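Local coordinates for succinoglycan biosynthesis protein (Bacillus cereus ATCC 14579, PDB 3B55), which binds calcium and probably acts as an erythromycin esterase-like hydrolase, its precise substrate and role being unknown, at residues A[75-87]-A[335-349]. The protein carries 1 engineered substitution. Sequence-based numbering, arbitrary orientation.
With CA (calcium ion), chain B.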
loop_
_atom_site.group_PDB
_atom_site.type_symbol
_atom_site.label_atom_id
_atom_site.label_comp_id
_atom_site.label_asym_id
_atom_site.label_seq_id
_atom_site.Cartn_x
_atom_site.Cartn_y
_atom_site.Cartn_z
ATOM N N ALA A 75 -2.224 -16.554 7.611
ATOM C CA ALA A 75 -2.749 -15.556 6.678
ATOM C C ALA A 75 -1.918 -15.541 5.400
ATOM O O ALA A 75 -0.693 -15.682 5.442
ATOM C CB ALA A 75 -2.730 -14.175 7.312
ATOM N N SER A 76 -2.589 -15.352 4.268
ATOM C CA SER A 76 -1.935 -15.325 2.958
ATOM C C SER A 76 -1.505 -13.920 2.553
ATOM O O SER A 76 -0.622 -13.738 1.713
ATOM C CB SER A 76 -2.897 -15.834 1.886
ATOM O OG SER A 76 -3.504 -17.033 2.311
ATOM N N ILE A 77 -2.147 -12.925 3.145
ATOM C CA ILE A 77 -1.858 -11.550 2.797
ATOM C C ILE A 77 -2.039 -10.677 4.023
ATOM O O ILE A 77 -3.073 -10.715 4.689
ATOM C CB ILE A 77 -2.773 -11.131 1.623
ATOM C CG1 ILE A 77 -2.664 -9.633 1.353
ATOM C CG2 ILE A 77 -4.203 -11.576 1.903
ATOM C CD1 ILE A 77 -3.360 -9.223 0.065
ATOM N N VAL A 78 -0.995 -9.914 4.328
ATOM C CA VAL A 78 -0.959 -9.043 5.493
ATOM C C VAL A 78 -0.824 -7.574 5.120
ATOM O O VAL A 78 0.148 -7.176 4.472
ATOM C CB VAL A 78 0.230 -9.436 6.415
ATOM C CG1 VAL A 78 0.412 -8.411 7.533
ATOM C CG2 VAL A 78 -0.005 -10.824 6.988
ATOM N N GLY A 79 -1.806 -6.779 5.536
ATOM C CA GLY A 79 -1.779 -5.355 5.262
ATOM C C GLY A 79 -0.898 -4.704 6.317
ATOM O O GLY A 79 -1.059 -4.975 7.509
ATOM N N LEU A 80 0.036 -3.856 5.895
ATOM C CA LEU A 80 0.938 -3.188 6.828
ATOM C C LEU A 80 0.819 -1.690 6.586
ATOM O O LEU A 80 1.476 -1.136 5.702
ATOM C CB LEU A 80 2.373 -3.688 6.597
ATOM C CG LEU A 80 3.494 -3.337 7.582
ATOM C CD1 LEU A 80 3.079 -3.711 9.006
ATOM C CD2 LEU A 80 4.780 -4.096 7.179
ATOM N N GLY A 81 -0.016 -1.032 7.385
ATOM C CA GLY A 81 -0.222 0.394 7.189
ATOM C C GLY A 81 0.692 1.356 7.910
ATOM O O GLY A 81 1.294 1.025 8.926
ATOM N N GLU A 82 0.806 2.561 7.358
ATOM C CA GLU A 82 1.632 3.602 7.965
ATOM C C GLU A 82 0.715 4.741 8.370
ATOM O O GLU A 82 -0.068 5.226 7.559
ATOM C CB GLU A 82 2.731 4.080 6.996
ATOM C CG GLU A 82 2.317 4.169 5.538
ATOM C CD GLU A 82 3.526 4.154 4.604
ATOM O OE1 GLU A 82 4.349 3.211 4.704
ATOM O OE2 GLU A 82 3.665 5.075 3.772
ATOM N N ALA A 83 0.787 5.142 9.635
ATOM C CA ALA A 83 -0.065 6.215 10.134
ATOM C C ALA A 83 0.064 7.456 9.266
ATOM O O ALA A 83 -0.879 8.224 9.138
ATOM C CB ALA A 83 0.286 6.544 11.590
ATOM N N THR A 84 1.234 7.631 8.669
ATOM C CA THR A 84 1.519 8.770 7.805
ATOM C C THR A 84 2.649 8.426 6.844
ATOM O O THR A 84 3.463 7.548 7.132
ATOM C CB THR A 84 1.975 9.997 8.610
ATOM O OG1 THR A 84 2.452 10.998 7.708
ATOM C CG2 THR A 84 3.116 9.623 9.571
ATOM N N HIS A 85 2.708 9.130 5.717
ATOM C CA HIS A 85 3.766 8.895 4.741
ATOM C C HIS A 85 5.009 9.732 5.006
ATOM O O HIS A 85 5.946 9.705 4.210
ATOM C CB HIS A 85 3.294 9.219 3.330
ATOM C CG HIS A 85 2.296 8.254 2.798
ATOM N ND1 HIS A 85 2.346 6.905 3.080
ATOM C CD2 HIS A 85 1.258 8.422 1.949
ATOM C CE1 HIS A 85 1.385 6.284 2.424
ATOM N NE2 HIS A 85 0.713 7.182 1.730
ATOM N N GLY A 86 5.035 10.467 6.111
ATOM C CA GLY A 86 6.197 11.300 6.373
ATOM C C GLY A 86 6.939 11.122 7.686
ATOM O O GLY A 86 7.506 12.084 8.197
ATOM N N ALA A 87 6.954 9.913 8.236
ATOM C CA ALA A 87 7.667 9.676 9.489
ATOM C C ALA A 87 8.741 8.601 9.335
ATOM O O ALA A 87 8.498 7.530 8.765
ATOM C CB ALA A 87 6.691 9.291 10.596
ATOM N N ARG A 335 -8.105 -14.823 5.963
ATOM C CA ARG A 335 -6.842 -14.982 5.261
ATOM C C ARG A 335 -6.090 -13.665 5.110
ATOM O O ARG A 335 -4.917 -13.657 4.750
ATOM C CB ARG A 335 -7.056 -15.649 3.900
ATOM C CG ARG A 335 -7.352 -17.146 4.022
ATOM C CD ARG A 335 -6.966 -17.893 2.749
ATOM N NE ARG A 335 -7.792 -17.480 1.622
ATOM C CZ ARG A 335 -7.334 -17.305 0.388
ATOM N NH1 ARG A 335 -6.046 -17.503 0.128
ATOM N NH2 ARG A 335 -8.167 -16.937 -0.580
ATOM N N TYR A 336 -6.775 -12.556 5.385
ATOM C CA TYR A 336 -6.163 -11.234 5.319
ATOM C C TYR A 336 -6.002 -10.730 6.743
ATOM O O TYR A 336 -6.973 -10.688 7.493
ATOM C CB TYR A 336 -7.050 -10.254 4.547
ATOM C CG TYR A 336 -6.546 -8.823 4.548
ATOM C CD1 TYR A 336 -5.262 -8.516 4.104
ATOM C CD2 TYR A 336 -7.358 -7.775 4.987
ATOM C CE1 TYR A 336 -4.798 -7.211 4.091
ATOM C CE2 TYR A 336 -6.899 -6.460 4.982
ATOM C CZ TYR A 336 -5.616 -6.187 4.532
ATOM O OH TYR A 336 -5.147 -4.896 4.516
ATOM N N VAL A 337 -4.778 -10.374 7.117
ATOM C CA VAL A 337 -4.509 -9.842 8.445
ATOM C C VAL A 337 -4.108 -8.396 8.226
ATOM O O VAL A 337 -3.296 -8.096 7.355
ATOM C CB VAL A 337 -3.360 -10.591 9.160
ATOM C CG1 VAL A 337 -2.927 -9.812 10.391
ATOM C CG2 VAL A 337 -3.825 -11.976 9.573
ATOM N N SER A 338 -4.689 -7.493 9.005
ATOM C CA SER A 338 -4.392 -6.075 8.854
ATOM C C SER A 338 -3.648 -5.503 10.049
ATOM O O SER A 338 -4.139 -5.528 11.179
ATOM C CB SER A 338 -5.696 -5.296 8.633
ATOM O OG SER A 338 -5.467 -3.905 8.570
ATOM N N ILE A 339 -2.455 -4.989 9.788
ATOM C CA ILE A 339 -1.636 -4.389 10.827
ATOM C C ILE A 339 -1.543 -2.891 10.580
ATOM O O ILE A 339 -1.192 -2.460 9.484
ATOM C CB ILE A 339 -0.211 -4.965 10.825
ATOM C CG1 ILE A 339 -0.261 -6.462 11.132
ATOM C CG2 ILE A 339 0.643 -4.237 11.854
ATOM C CD1 ILE A 339 1.076 -7.161 11.029
ATOM N N GLY A 340 -1.867 -2.097 11.595
ATOM C CA GLY A 340 -1.792 -0.657 11.434
ATOM C C GLY A 340 -0.807 -0.060 12.416
ATOM O O GLY A 340 -0.527 -0.660 13.450
ATOM N N THR A 341 -0.263 1.108 12.086
ATOM C CA THR A 341 0.679 1.790 12.975
ATOM C C THR A 341 -0.010 3.018 13.534
ATOM O O THR A 341 -0.930 3.554 12.911
ATOM C CB THR A 341 1.974 2.229 12.241
ATOM O OG1 THR A 341 1.650 2.808 10.969
ATOM C CG2 THR A 341 2.903 1.036 12.047
ATOM N N SER A 342 0.413 3.450 14.716
ATOM C CA SER A 342 -0.189 4.618 15.332
ATOM C C SER A 342 0.879 5.452 16.026
ATOM O O SER A 342 1.906 4.936 16.470
ATOM C CB SER A 342 -1.274 4.190 16.318
ATOM O OG SER A 342 -2.117 5.282 16.646
ATOM N N VAL A 343 0.626 6.747 16.127
ATOM C CA VAL A 343 1.590 7.648 16.722
ATOM C C VAL A 343 1.035 8.402 17.920
ATOM O O VAL A 343 -0.112 8.201 18.317
ATOM C CB VAL A 343 2.069 8.653 15.667
ATOM C CG1 VAL A 343 2.828 7.922 14.564
ATOM C CG2 VAL A 343 0.870 9.387 15.079
ATOM N N TYR A 344 1.862 9.280 18.479
ATOM C CA TYR A 344 1.479 10.083 19.631
ATOM C C TYR A 344 2.106 11.481 19.591
ATOM O O TYR A 344 1.409 12.475 19.404
ATOM C CB TYR A 344 1.874 9.354 20.918
ATOM C CG TYR A 344 1.520 10.103 22.180
ATOM C CD1 TYR A 344 0.240 10.626 22.367
ATOM C CD2 TYR A 344 2.466 10.300 23.185
ATOM C CE1 TYR A 344 -0.088 11.331 23.519
ATOM C CE2 TYR A 344 2.148 11.002 24.347
ATOM C CZ TYR A 344 0.870 11.513 24.507
ATOM O OH TYR A 344 0.553 12.206 25.653
ATOM N N GLU A 345 3.422 11.559 19.756
ATOM C CA GLU A 345 4.097 12.851 19.728
ATOM C C GLU A 345 5.208 12.869 18.686
ATOM O O GLU A 345 5.696 11.815 18.261
ATOM C CB GLU A 345 4.687 13.186 21.104
ATOM C CG GLU A 345 3.667 13.280 22.235
ATOM C CD GLU A 345 4.306 13.612 23.581
ATOM O OE1 GLU A 345 5.337 12.993 23.919
ATOM O OE2 GLU A 345 3.768 14.482 24.303
ATOM N N GLY A 346 5.600 14.071 18.266
ATOM C CA GLY A 346 6.660 14.187 17.282
ATOM C C GLY A 346 6.331 15.035 16.069
ATOM O O GLY A 346 5.299 15.703 16.021
ATOM N N GLN A 347 7.227 14.998 15.085
ATOM C CA GLN A 347 7.059 15.751 13.853
ATOM C C GLN A 347 7.166 14.831 12.648
ATOM O O GLN A 347 7.800 13.777 12.712
ATOM C CB GLN A 347 8.108 16.858 13.765
ATOM C CG GLN A 347 8.105 17.772 14.977
ATOM C CD GLN A 347 9.111 18.893 14.867
ATOM O OE1 GLN A 347 8.890 19.877 14.158
ATOM N NE2 GLN A 347 10.236 18.742 15.558
ATOM N N TYR A 348 6.551 15.239 11.545
ATOM C CA TYR A 348 6.560 14.438 10.335
ATOM C C TYR A 348 6.508 15.324 9.104
ATOM O O TYR A 348 6.181 16.510 9.198
ATOM C CB TYR A 348 5.349 13.505 10.324
ATOM C CG TYR A 348 4.030 14.217 10.571
ATOM C CD1 TYR A 348 3.609 14.521 11.868
ATOM C CD2 TYR A 348 3.217 14.615 9.508
ATOM C CE1 TYR A 348 2.413 15.202 12.102
ATOM C CE2 TYR A 348 2.019 15.294 9.732
ATOM C CZ TYR A 348 1.629 15.586 11.027
ATOM O OH TYR A 348 0.472 16.281 11.254
ATOM N N ASN A 349 6.841 14.747 7.951
ATOM C CA ASN A 349 6.800 15.484 6.700
ATOM C C ASN A 349 5.365 15.510 6.188
ATOM O O ASN A 349 4.632 14.514 6.276
ATOM C CB ASN A 349 7.682 14.833 5.631
ATOM C CG ASN A 349 9.159 15.070 5.863
ATOM O OD1 ASN A 349 9.584 16.190 6.143
ATOM N ND2 ASN A 349 9.954 14.016 5.737
HETATM CA CA CA B . -1.074 7.339 0.166
#
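Ser76 N and Ile77 N both donate to Arg335 O; Ser76 N approaches within the carbonyl plane at a lone pair, Ile77 N closer to head-on (162° at the oxygen), so a single carbonyl takes two donors just before the parallel bridges begin. From there strands 77-82 and 336-344 run parallel, their axes 14° apart, in the central mixed sheet, where strand 301-306 flanks the former and 429-433 the latter. The ladder continues from Val337 N to Ile77 O. Val78 CG1 meets Ile339 CD1 at 3.8 Å. Gly79 N donates to Val337 O and Gly79 O accepts from Ile339 N. On the sheet face opposite Val78, the Tyr336 ring lies obliquely beside Gly79, its CG anti to the backbone N (chi1 174°); with no side chain on the glycine, Tyr336 OH comes 3.5 Å from Gly79 CA and hydrogen-bonds Val310 O. Leu80 CD1 lies alongside Ile339 CG2, and Gly81 N donates to Ile339 O. Beyond it a hydroxyl takes over: Thr341 OG1 donates to Gly81 O (2.7 Å) and accepts from Ala83 N (2.8 Å). Thr84 OG1 forms an ST turn with Gly86 N. His85 NE2 binds calcium at 2.4 Å, with Glu113 as another ligand; its ND1 faces Glu82 OE2 at a suspiciously short, hence doubtful, distance. Gly86 O receives Asn349 N (2.8 Å) from strand 346-351, past the corner at Glu345. The metal-binding loop is thus held on either side of His85, by the Thr341 hydroxyl and by the Asn349 backbone.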